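Local coordinates for Nrps/pks (Streptomyces albus, PDB 4OPE), which probably acts as an acyltransferase-less ("AT-less") polyketide synthase ketosynthase, joining acyl units by decarboxylative condensation during oxazolomycin assembly, at residues D257-V261 with P561-L565; A269-G273 with R285-L290; D319-I323 with N383-L388; A444-Y449 with A479-A483. All coordinates share one frame. Residues are numbered along the deposited sequence.

Contact 1: D257-V261 with P561-L565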
loop_
_atom_site.group_PDB
_atom_site.type_symbol
_atom_site.label_atom_id
_atom_site.label_comp_id
_atom_site.label_asym_id
_atom_site.label_seq_id
_atom_site.Cartn_x
_atom_site.Cartn_y
_atom_site.Cartn_z
ATOM N N ASP A 257 -26.686 -8.895 11.713
ATOM C CA ASP A 257 -27.072 -9.258 10.343
ATOM C C ASP A 257 -27.269 -10.760 10.159
ATOM O O ASP A 257 -27.502 -11.210 9.037
ATOM C CB ASP A 257 -26.015 -8.768 9.325
ATOM C CG ASP A 257 -25.886 -7.224 9.270
ATOM O OD1 ASP A 257 -26.461 -6.488 10.115
ATOM O OD2 ASP A 257 -25.179 -6.745 8.363
ATOM N N GLY A 258 -27.147 -11.525 11.241
ATOM C CA GLY A 258 -26.972 -12.988 11.170
ATOM C C GLY A 258 -25.929 -13.550 10.192
ATOM O O GLY A 258 -26.248 -14.470 9.423
ATOM N N ASP A 259 -24.693 -13.020 10.188
ATOM C CA ASP A 259 -23.661 -13.573 9.296
ATOM C C ASP A 259 -23.137 -14.837 9.912
ATOM O O ASP A 259 -23.142 -14.977 11.122
ATOM C CB ASP A 259 -22.485 -12.644 9.105
ATOM C CG ASP A 259 -22.866 -11.347 8.496
ATOM O OD1 ASP A 259 -23.480 -11.320 7.415
ATOM O OD2 ASP A 259 -22.553 -10.324 9.117
ATOM N N ARG A 260 -22.667 -15.748 9.077
ATOM C CA ARG A 260 -21.863 -16.837 9.571
ATOM C C ARG A 260 -20.467 -16.253 9.891
ATOM O O ARG A 260 -19.826 -15.658 9.033
ATOM C CB ARG A 260 -21.813 -17.961 8.532
ATOM C CG ARG A 260 -21.022 -19.172 8.954
ATOM C CD ARG A 260 -21.206 -20.311 7.967
ATOM N NE ARG A 260 -20.935 -19.891 6.585
ATOM C CZ ARG A 260 -20.914 -20.711 5.539
ATOM N NH1 ARG A 260 -21.112 -22.017 5.702
ATOM N NH2 ARG A 260 -20.657 -20.227 4.330
ATOM N N VAL A 261 -20.031 -16.376 11.141
ATOM C CA VAL A 261 -18.734 -15.851 11.572
ATOM C C VAL A 261 -17.652 -16.939 11.446
ATOM O O VAL A 261 -17.759 -18.015 12.010
ATOM C CB VAL A 261 -18.848 -15.331 13.005
ATOM C CG1 VAL A 261 -17.505 -14.921 13.538
ATOM C CG2 VAL A 261 -19.739 -14.121 13.034
ATOM N N PRO A 561 -29.880 -20.445 8.690
ATOM C CA PRO A 561 -28.493 -20.849 8.680
ATOM C C PRO A 561 -27.939 -20.843 7.245
ATOM O O PRO A 561 -28.698 -21.032 6.291
ATOM C CB PRO A 561 -28.564 -22.264 9.228
ATOM C CG PRO A 561 -29.897 -22.790 8.710
ATOM C CD PRO A 561 -30.805 -21.591 8.563
ATOM N N ARG A 562 -26.630 -20.634 7.077
ATOM C CA ARG A 562 -26.073 -20.649 5.732
ATOM C C ARG A 562 -25.004 -21.695 5.445
ATOM O O ARG A 562 -24.359 -22.234 6.320
ATOM C CB ARG A 562 -25.656 -19.242 5.339
ATOM C CG ARG A 562 -26.909 -18.363 5.155
ATOM C CD ARG A 562 -26.623 -16.986 4.580
ATOM N NE ARG A 562 -25.532 -16.282 5.275
ATOM C CZ ARG A 562 -25.600 -15.023 5.733
ATOM N NH1 ARG A 562 -26.695 -14.279 5.598
ATOM N NH2 ARG A 562 -24.549 -14.481 6.321
ATOM N N VAL A 563 -24.864 -21.997 4.172
ATOM C CA VAL A 563 -23.862 -22.908 3.681
ATOM C C VAL A 563 -23.174 -22.289 2.493
ATOM O O VAL A 563 -23.674 -21.352 1.861
ATOM C CB VAL A 563 -24.465 -24.258 3.280
ATOM C CG1 VAL A 563 -25.062 -24.902 4.515
ATOM C CG2 VAL A 563 -25.532 -24.125 2.205
ATOM N N SER A 564 -22.018 -22.827 2.192
ATOM C CA SER A 564 -21.198 -22.342 1.108
ATOM C C SER A 564 -21.541 -23.156 -0.082
ATOM O O SER A 564 -21.416 -24.371 -0.034
ATOM C CB SER A 564 -19.773 -22.636 1.458
ATOM O OG SER A 564 -19.437 -22.026 2.683
ATOM N N LEU A 565 -21.986 -22.509 -1.145
ATOM C CA LEU A 565 -22.319 -23.172 -2.396
ATOM C C LEU A 565 -21.424 -22.638 -3.474
ATOM O O LEU A 565 -20.929 -21.514 -3.378
ATOM C CB LEU A 565 -23.756 -22.875 -2.798
ATOM C CG LEU A 565 -24.831 -23.206 -1.750
ATOM C CD1 LEU A 565 -26.092 -22.415 -1.987
ATOM C CD2 LEU A 565 -25.154 -24.697 -1.729
HETATM O O HOH W 1 -21.460 -14.744 6.803
HETATM O O HOH W 2 -20.946 -24.741 4.561
#

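Contact 2: A269-G273 with R285-L290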
loop_
_atom_site.group_PDB
_atom_site.type_symbol
_atom_site.label_atom_id
_atom_site.label_comp_id
_atom_site.label_asym_id
_atom_site.label_seq_id
_atom_site.Cartn_x
_atom_site.Cartn_y
_atom_site.Cartn_z
ATOM N N ALA A 269 -0.595 -7.367 14.206
ATOM C CA ALA A 269 0.535 -6.511 14.361
ATOM C C ALA A 269 1.485 -6.550 13.164
ATOM O O ALA A 269 1.608 -7.585 12.443
ATOM C CB ALA A 269 1.256 -6.881 15.634
ATOM N N VAL A 270 2.119 -5.392 12.943
ATOM C CA VAL A 270 3.156 -5.231 11.924
ATOM C C VAL A 270 4.346 -4.471 12.473
ATOM O O VAL A 270 4.247 -3.690 13.420
ATOM C CB VAL A 270 2.636 -4.575 10.620
ATOM C CG1 VAL A 270 1.444 -5.350 10.085
ATOM C CG2 VAL A 270 2.243 -3.119 10.836
ATOM N N ASN A 271 5.493 -4.757 11.889
ATOM C CA ASN A 271 6.722 -4.030 12.204
ATOM C C ASN A 271 7.799 -4.256 11.146
ATOM O O ASN A 271 7.523 -4.718 10.023
ATOM C CB ASN A 271 7.192 -4.407 13.620
ATOM C CG ASN A 271 7.909 -5.749 13.695
ATOM O OD1 ASN A 271 7.834 -6.593 12.799
ATOM N ND2 ASN A 271 8.610 -5.944 14.785
ATOM N N HIS A 272 9.028 -3.921 11.498
ATOM C CA HIS A 272 10.146 -4.092 10.582
ATOM C C HIS A 272 11.390 -4.524 11.306
ATOM O O HIS A 272 11.595 -4.167 12.465
ATOM C CB HIS A 272 10.438 -2.796 9.828
ATOM C CG HIS A 272 11.312 -2.992 8.633
ATOM N ND1 HIS A 272 12.674 -2.823 8.669
ATOM C CD2 HIS A 272 11.020 -3.366 7.368
ATOM C CE1 HIS A 272 13.185 -3.065 7.477
ATOM N NE2 HIS A 272 12.202 -3.407 6.669
ATOM N N GLY A 273 12.246 -5.260 10.606
ATOM C CA GLY A 273 13.530 -5.684 11.192
ATOM C C GLY A 273 14.518 -4.592 11.668
ATOM O O GLY A 273 15.417 -4.877 12.448
ATOM N N ARG A 285 14.989 -10.912 16.496
ATOM C CA ARG A 285 14.637 -10.010 17.571
ATOM C C ARG A 285 13.289 -9.361 17.258
ATOM O O ARG A 285 12.399 -9.308 18.100
ATOM C CB ARG A 285 15.720 -8.940 17.751
ATOM C CG ARG A 285 15.646 -8.163 19.060
ATOM C CD ARG A 285 16.101 -6.700 18.933
ATOM N NE ARG A 285 14.951 -5.780 18.830
ATOM C CZ ARG A 285 14.563 -5.112 17.735
ATOM N NH1 ARG A 285 13.480 -4.334 17.804
ATOM N NH2 ARG A 285 15.235 -5.196 16.577
ATOM N N ALA A 286 13.139 -8.891 16.034
ATOM C CA ALA A 286 11.966 -8.146 15.640
ATOM C C ALA A 286 10.767 -9.070 15.494
ATOM O O ALA A 286 9.655 -8.707 15.864
ATOM C CB ALA A 286 12.238 -7.423 14.331
ATOM N N GLN A 287 10.990 -10.276 14.983
ATOM C CA GLN A 287 9.958 -11.268 14.965
ATOM C C GLN A 287 9.453 -11.534 16.366
ATOM O O GLN A 287 8.241 -11.613 16.618
ATOM C CB GLN A 287 10.475 -12.563 14.359
ATOM C CG GLN A 287 10.862 -12.438 12.878
ATOM C CD GLN A 287 11.362 -13.748 12.243
ATOM O OE1 GLN A 287 11.225 -14.822 12.805
ATOM N NE2 GLN A 287 11.907 -13.646 11.045
ATOM N N GLY A 288 10.373 -11.670 17.291
ATOM C CA GLY A 288 10.015 -11.865 18.686
ATOM C C GLY A 288 9.151 -10.753 19.276
ATOM O O GLY A 288 8.114 -11.025 19.930
ATOM N N VAL A 289 9.569 -9.517 19.060
ATOM C CA VAL A 289 8.809 -8.378 19.522
ATOM C C VAL A 289 7.387 -8.365 18.953
ATOM O O VAL A 289 6.402 -8.237 19.691
ATOM C CB VAL A 289 9.500 -7.066 19.126
ATOM C CG1 VAL A 289 8.632 -5.870 19.485
ATOM C CG2 VAL A 289 10.857 -6.985 19.815
ATOM N N LEU A 290 7.293 -8.512 17.630
ATOM C CA LEU A 290 6.015 -8.506 16.908
ATOM C C LEU A 290 5.049 -9.533 17.499
ATOM O O LEU A 290 3.941 -9.192 17.893
ATOM C CB LEU A 290 6.282 -8.826 15.456
ATOM C CG LEU A 290 5.054 -8.975 14.575
ATOM C CD1 LEU A 290 4.491 -7.615 14.213
ATOM C CD2 LEU A 290 5.369 -9.771 13.325
#

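Contact 3: D319-I323 with N383-L388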
loop_
_atom_site.group_PDB
_atom_site.type_symbol
_atom_site.label_atom_id
_atom_site.label_comp_id
_atom_site.label_asym_id
_atom_site.label_seq_id
_atom_site.Cartn_x
_atom_site.Cartn_y
_atom_site.Cartn_z
ATOM N N ASP A 319 14.386 -20.618 8.400
ATOM C CA ASP A 319 13.578 -21.497 9.212
ATOM C C ASP A 319 14.052 -21.515 10.658
ATOM O O ASP A 319 13.260 -21.354 11.548
ATOM C CB ASP A 319 13.506 -22.892 8.595
ATOM C CG ASP A 319 12.456 -23.008 7.450
ATOM O OD1 ASP A 319 11.778 -21.993 7.072
ATOM O OD2 ASP A 319 12.307 -24.133 6.922
ATOM N N PRO A 320 15.359 -21.671 10.907
ATOM C CA PRO A 320 15.867 -21.549 12.282
ATOM C C PRO A 320 15.638 -20.184 12.889
ATOM O O PRO A 320 15.504 -20.063 14.107
ATOM C CB PRO A 320 17.383 -21.751 12.133
ATOM C CG PRO A 320 17.542 -22.506 10.869
ATOM C CD PRO A 320 16.430 -22.044 9.967
ATOM N N VAL A 321 15.678 -19.153 12.056
ATOM C CA VAL A 321 15.416 -17.813 12.550
ATOM C C VAL A 321 13.975 -17.684 13.020
ATOM O O VAL A 321 13.724 -17.056 14.035
ATOM C CB VAL A 321 15.754 -16.755 11.482
ATOM C CG1 VAL A 321 15.153 -15.388 11.797
ATOM C CG2 VAL A 321 17.269 -16.659 11.356
ATOM N N GLU A 322 13.038 -18.282 12.299
ATOM C CA GLU A 322 11.637 -18.219 12.695
ATOM C C GLU A 322 11.435 -18.887 14.053
ATOM O O GLU A 322 10.736 -18.373 14.931
ATOM C CB GLU A 322 10.744 -18.857 11.650
ATOM C CG GLU A 322 9.266 -18.742 11.975
ATOM C CD GLU A 322 8.311 -18.967 10.781
ATOM O OE1 GLU A 322 8.743 -19.472 9.707
ATOM O OE2 GLU A 322 7.096 -18.616 10.930
ATOM N N ILE A 323 12.092 -20.008 14.251
ATOM C CA ILE A 323 11.960 -20.666 15.524
ATOM C C ILE A 323 12.571 -19.843 16.666
ATOM O O ILE A 323 12.016 -19.745 17.764
ATOM C CB ILE A 323 12.535 -22.085 15.489
ATOM C CG1 ILE A 323 11.865 -22.912 14.401
ATOM C CG2 ILE A 323 12.284 -22.758 16.811
ATOM C CD1 ILE A 323 10.351 -23.010 14.530
ATOM N N ASN A 383 14.496 -30.374 9.938
ATOM C CA ASN A 383 15.708 -29.617 9.925
ATOM C C ASN A 383 16.329 -29.799 11.275
ATOM O O ASN A 383 15.718 -29.441 12.273
ATOM C CB ASN A 383 15.377 -28.166 9.699
ATOM C CG ASN A 383 16.571 -27.281 9.709
ATOM O OD1 ASN A 383 17.538 -27.550 10.375
ATOM N ND2 ASN A 383 16.474 -26.170 8.999
ATOM N N PRO A 384 17.546 -30.352 11.320
ATOM C CA PRO A 384 18.201 -30.653 12.586
ATOM C C PRO A 384 18.756 -29.451 13.283
ATOM O O PRO A 384 19.086 -29.575 14.449
ATOM C CB PRO A 384 19.344 -31.569 12.179
ATOM C CG PRO A 384 19.669 -31.147 10.811
ATOM C CD PRO A 384 18.390 -30.698 10.173
ATOM N N HIS A 385 18.851 -28.302 12.608
ATOM C CA HIS A 385 19.385 -27.087 13.253
ATOM C C HIS A 385 18.335 -26.208 13.944
ATOM O O HIS A 385 18.661 -25.090 14.346
ATOM C CB HIS A 385 20.123 -26.219 12.239
ATOM C CG HIS A 385 21.066 -26.991 11.386
ATOM N ND1 HIS A 385 20.936 -27.070 10.013
ATOM C CD2 HIS A 385 22.136 -27.746 11.709
ATOM C CE1 HIS A 385 21.886 -27.846 9.521
ATOM N NE2 HIS A 385 22.620 -28.277 10.533
ATOM N N LEU A 386 17.091 -26.668 14.056
ATOM C CA LEU A 386 16.034 -25.852 14.701
ATOM C C LEU A 386 15.958 -26.098 16.180
ATOM O O LEU A 386 15.562 -25.195 16.946
ATOM C CB LEU A 386 14.662 -26.210 14.176
ATOM C CG LEU A 386 14.438 -26.211 12.682
ATOM C CD1 LEU A 386 13.100 -26.867 12.418
ATOM C CD2 LEU A 386 14.509 -24.792 12.142
ATOM N N ASP A 387 16.249 -27.359 16.543
ATOM C CA ASP A 387 16.158 -27.844 17.916
ATOM C C ASP A 387 14.746 -27.700 18.485
ATOM O O ASP A 387 14.567 -27.259 19.619
ATOM C CB ASP A 387 17.186 -27.115 18.806
ATOM C CG ASP A 387 17.457 -27.853 20.125
ATOM O OD1 ASP A 387 17.427 -29.117 20.139
ATOM O OD2 ASP A 387 17.696 -27.149 21.141
ATOM N N LEU A 388 13.751 -28.087 17.685
ATOM C CA LEU A 388 12.336 -27.949 18.055
ATOM C C LEU A 388 11.944 -28.538 19.394
ATOM O O LEU A 388 11.047 -28.031 20.071
ATOM C CB LEU A 388 11.469 -28.637 17.025
ATOM C CG LEU A 388 11.027 -27.779 15.851
ATOM C CD1 LEU A 388 10.049 -28.597 15.031
ATOM C CD2 LEU A 388 10.401 -26.473 16.303
HETATM O O HOH W 3 14.306 -26.058 6.843
#

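Contact 4: A444-Y449 with A479-A483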
loop_
_atom_site.group_PDB
_atom_site.type_symbol
_atom_site.label_atom_id
_atom_site.label_comp_id
_atom_site.label_asym_id
_atom_site.label_seq_id
_atom_site.Cartn_x
_atom_site.Cartn_y
_atom_site.Cartn_z
ATOM N N ALA A 444 -35.706 -24.111 11.779
ATOM C CA ALA A 444 -35.708 -24.095 10.317
ATOM C C ALA A 444 -37.107 -24.082 9.740
ATOM O O ALA A 444 -38.045 -24.625 10.315
ATOM C CB ALA A 444 -34.943 -25.286 9.747
ATOM N N GLN A 445 -37.210 -23.463 8.580
ATOM C CA GLN A 445 -38.390 -23.503 7.750
ATOM C C GLN A 445 -38.640 -24.967 7.281
ATOM O O GLN A 445 -37.684 -25.738 7.126
ATOM C CB GLN A 445 -38.136 -22.548 6.574
ATOM C CG GLN A 445 -39.351 -22.164 5.753
ATOM C CD GLN A 445 -38.950 -21.711 4.359
ATOM O OE1 GLN A 445 -39.570 -22.109 3.362
ATOM N NE2 GLN A 445 -37.886 -20.898 4.277
ATOM N N GLU A 446 -39.914 -25.348 7.093
ATOM C CA GLU A 446 -40.279 -26.700 6.631
ATOM C C GLU A 446 -40.529 -26.664 5.130
ATOM O O GLU A 446 -40.876 -25.629 4.585
ATOM C CB GLU A 446 -41.537 -27.261 7.349
ATOM C CG GLU A 446 -41.308 -27.835 8.759
ATOM C CD GLU A 446 -41.140 -29.371 8.840
ATOM O OE1 GLU A 446 -40.250 -29.964 8.176
ATOM O OE2 GLU A 446 -41.885 -30.001 9.624
ATOM N N PRO A 447 -40.359 -27.805 4.458
ATOM C CA PRO A 447 -40.556 -27.818 3.028
ATOM C C PRO A 447 -41.976 -27.442 2.609
ATOM O O PRO A 447 -42.862 -27.324 3.425
ATOM C CB PRO A 447 -40.247 -29.284 2.632
ATOM C CG PRO A 447 -40.326 -30.070 3.891
ATOM C CD PRO A 447 -39.873 -29.104 4.957
ATOM N N PRO A 448 -42.179 -27.224 1.327
ATOM C CA PRO A 448 -41.121 -27.173 0.343
ATOM C C PRO A 448 -40.364 -25.828 0.376
ATOM O O PRO A 448 -40.666 -24.907 1.187
ATOM C CB PRO A 448 -41.859 -27.374 -0.959
ATOM C CG PRO A 448 -43.177 -26.706 -0.706
ATOM C CD PRO A 448 -43.500 -27.027 0.733
ATOM N N TYR A 449 -39.331 -25.769 -0.452
ATOM C CA TYR A 449 -38.457 -24.668 -0.462
ATOM C C TYR A 449 -38.335 -24.305 -1.904
ATOM O O TYR A 449 -38.631 -25.121 -2.786
ATOM C CB TYR A 449 -37.087 -25.034 0.092
ATOM C CG TYR A 449 -37.061 -25.639 1.477
ATOM C CD1 TYR A 449 -37.245 -24.872 2.610
ATOM C CD2 TYR A 449 -36.768 -26.997 1.653
ATOM C CE1 TYR A 449 -37.195 -25.452 3.875
ATOM C CE2 TYR A 449 -36.710 -27.574 2.921
ATOM C CZ TYR A 449 -36.944 -26.800 4.020
ATOM O OH TYR A 449 -36.889 -27.386 5.266
ATOM N N ALA A 479 -26.096 -30.866 3.360
ATOM C CA ALA A 479 -26.533 -29.522 3.639
ATOM C C ALA A 479 -28.007 -29.489 4.015
ATOM O O ALA A 479 -28.827 -30.187 3.419
ATOM C CB ALA A 479 -26.274 -28.662 2.428
ATOM N N HIS A 480 -28.360 -28.690 5.013
ATOM C CA HIS A 480 -29.766 -28.516 5.293
ATOM C C HIS A 480 -30.417 -27.818 4.095
ATOM O O HIS A 480 -29.894 -26.827 3.592
ATOM C CB HIS A 480 -29.999 -27.694 6.545
ATOM C CG HIS A 480 -31.397 -27.817 7.075
ATOM N ND1 HIS A 480 -32.481 -27.276 6.423
ATOM C CD2 HIS A 480 -31.893 -28.446 8.157
ATOM C CE1 HIS A 480 -33.588 -27.573 7.074
ATOM N NE2 HIS A 480 -33.257 -28.273 8.140
ATOM N N PRO A 481 -31.570 -28.346 3.631
ATOM C CA PRO A 481 -32.189 -27.835 2.403
ATOM C C PRO A 481 -32.636 -26.375 2.516
ATOM O O PRO A 481 -32.609 -25.601 1.531
ATOM C CB PRO A 481 -33.392 -28.758 2.205
ATOM C CG PRO A 481 -33.628 -29.373 3.543
ATOM C CD PRO A 481 -32.327 -29.476 4.215
ATOM N N ALA A 482 -33.107 -26.020 3.695
ATOM C CA ALA A 482 -33.519 -24.647 3.954
ATOM C C ALA A 482 -32.344 -23.704 3.852
ATOM O O ALA A 482 -32.509 -22.560 3.470
ATOM C CB ALA A 482 -34.182 -24.537 5.311
ATOM N N ALA A 483 -31.168 -24.200 4.195
ATOM C CA ALA A 483 -29.933 -23.439 4.153
ATOM C C ALA A 483 -29.487 -23.208 2.702
ATOM O O ALA A 483 -28.935 -22.154 2.352
ATOM C CB ALA A 483 -28.840 -24.177 4.949
#

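Contact 1: D257-V261 with P561-L565
Two arginines, Arg260 and Arg562, reach across this surface contact in opposite directions, each burying the largest share of its segment. Arg260 extends along segment 561-565: its NH2 donates to Ser564 OG (2.7 Å), while one guanidinium face lies against the peptide joining Arg562 to Val563. Water W 2 accepts from both Arg260 NH1 (3.0 Å) and Ser564 N (3.2 Å), tying the same side chain to backbone. Arg562 returns to segment 257-261, where Arg562 NH2 forms a long salt bridge with Asp259 OD1 (3.5 Å). Arg562 NH2 also donates to water W 1 (3.1 Å), which sits 2.9 Å from Arg260 O. Gly258, with positive phi, closes helix 251-256 in a Schellman motif and turns the chain toward this meeting point. Val563 and Arg562 also touch helix 481-488. The arrangement is consistent with the C-terminal linker of modular ketosynthases, which folds back from the flanking subdomain over the thiolase-fold body.

Contact 2: A269-G273 with R285-L290
Strand 269-272 and helix 285-290 run nearly antiparallel, their N-to-C directions 159° apart and their axes 8.5 Å at closest approach, so helix 284-298 packs on the sheet at strands 263-272 and 427-434. Van der Waals packing fills both ends of the interface. Leu290, the most covered residue, places CD1 3.6 Å from Ala269 CB, an apolar pair, and 3.5 Å from the backbone at Val270 N; at the other end the Ala286 methyl carbon CB meets Gly273 CA at 3.8 Å, where the backbones come closest. Between them lies the single direct hydrogen bond, from Asn271 ND2 to Ala286 O (3.1 Å). That carbonyl also accepts the helical bond from Leu290 N (3.0 Å), so Asn271 adds a side-chain donor without breaking the helix. Asn271 OD1 is held by Asn428 of strand 427-434. Charge enters at the exposed Arg285: Arg285 NH2 stays 4.1 Å from Gly273 O, and NH1 forms a salt bridge with Asp166 of the second subunit. Strand 263-272, this helix and strand 308-309, parallel to the first, make a beta-alpha-beta crossover spanning two intervening strands in the C-terminal half of the thiolase fold, here beside the dimer interface.

Contact 3: D319-I323 with N383-L388
Helix 318-329, which follows the His-Gly-Thr-Gly loop of the ketosynthase, packs against the loop 383-388. Leu386 is the main wedge. Leu386 CD2 approaches Pro320 N at 3.5 Å, Pro320 CD at 4.0 Å and Ile323 CG1 at 4.0 Å, fitting against the first of these helical turns. One step further along, Ile323 CD1 packs on Leu388 CD2 (3.9 Å), so both leucines pack on the isoleucine. The loop gets its shape from a type I beta turn, Asn383 to Leu386, reinforced by an Asx turn in which Asn383 OD1 accepts from His385 N (2.7 Å). In related ketosynthases the histidine of the His-Gly-Thr-Gly motif belongs to the active site; here Glu322, on another side of the helix, accepts from the backbone nitrogens of His311 and Gly312, while Asp319 OD1 accepts from that of Gly314. Asp319 OD2 takes a bond from Phe230 N and another from water W 3 (2.8 Å), which in turn accepts from Asn383 ND2 (3.1 Å). This water is the polar bridge between the segments. Asn383 also pairs through its backbone with Phe230, so both segments are anchored at the same residue.

Contact 4: A444-Y449 with A479-A483
Tyr449 takes the m rotamer (chi1 -55°), which turns its ring toward the start of helix 481-488 and lays one face over Pro481 C and Ala482 CA. The ring carbons make the closest apolar contacts: Tyr449 CE1 lies 3.5 Å from Ala482 CB, and Tyr449 CE2 lies 3.6 Å from Pro481 CB. With the ring so placed, the hydroxyl folds back along its own segment, and Tyr449 OH donates to Gln445 O at 2.6 Å. The peptide before Pro448, in the Pro447-Pro448 pair, is cis and probably helps to shape the bend behind this return. Both segments lie in the ketoacyl-synthetase C-terminal extension, consistent with the alpha/beta flanking subdomain of modular ketosynthases; there Tyr449 opens strand 449-455 and pairs through its backbone with Phe502 of strand 496-502, while the helix packs beside these strands, Pro481 touching Phe502 as well. At the helix start His480 occupies the N-cap position. Its t rotamer (chi1 -164°) brings His480 ND1 to 3.1 Å from Ala482 N, which donates a capping bond. The same imidazole presents His480 CE1 to Ala444 CB and to Tyr449 OH, each at 3.8 Å, with the hydroxyl near the plane of the imidazole ring. The backbone carbonyl Gln445 O lies 4.1 Å from Ala482 CB.

Contacts 2 and 3 are buried and contact 1 is superficial; contact 4 is intermediate, with Tyr449 and Ala482 buried beneath an exposed fringe. Chemistry follows place: contact 1 relies on arginines and water, contact 2 on packing around one side-chain-to-backbone hydrogen bond, contact 3 on aliphatic wedging with a bridging water, contact 4 on an aromatic face. The four form two touching pairs; contact 4 lies across the chain's centre from contacts 2 and 3. Contacts 2 and 3 touch where Gln287 of one helix meets Val321 and Glu322 of the next; contacts 1 and 4 meet through Ala483, which packs on Pro561 and Val563. Between contacts 3 and 4 the centres are 51 Å apart.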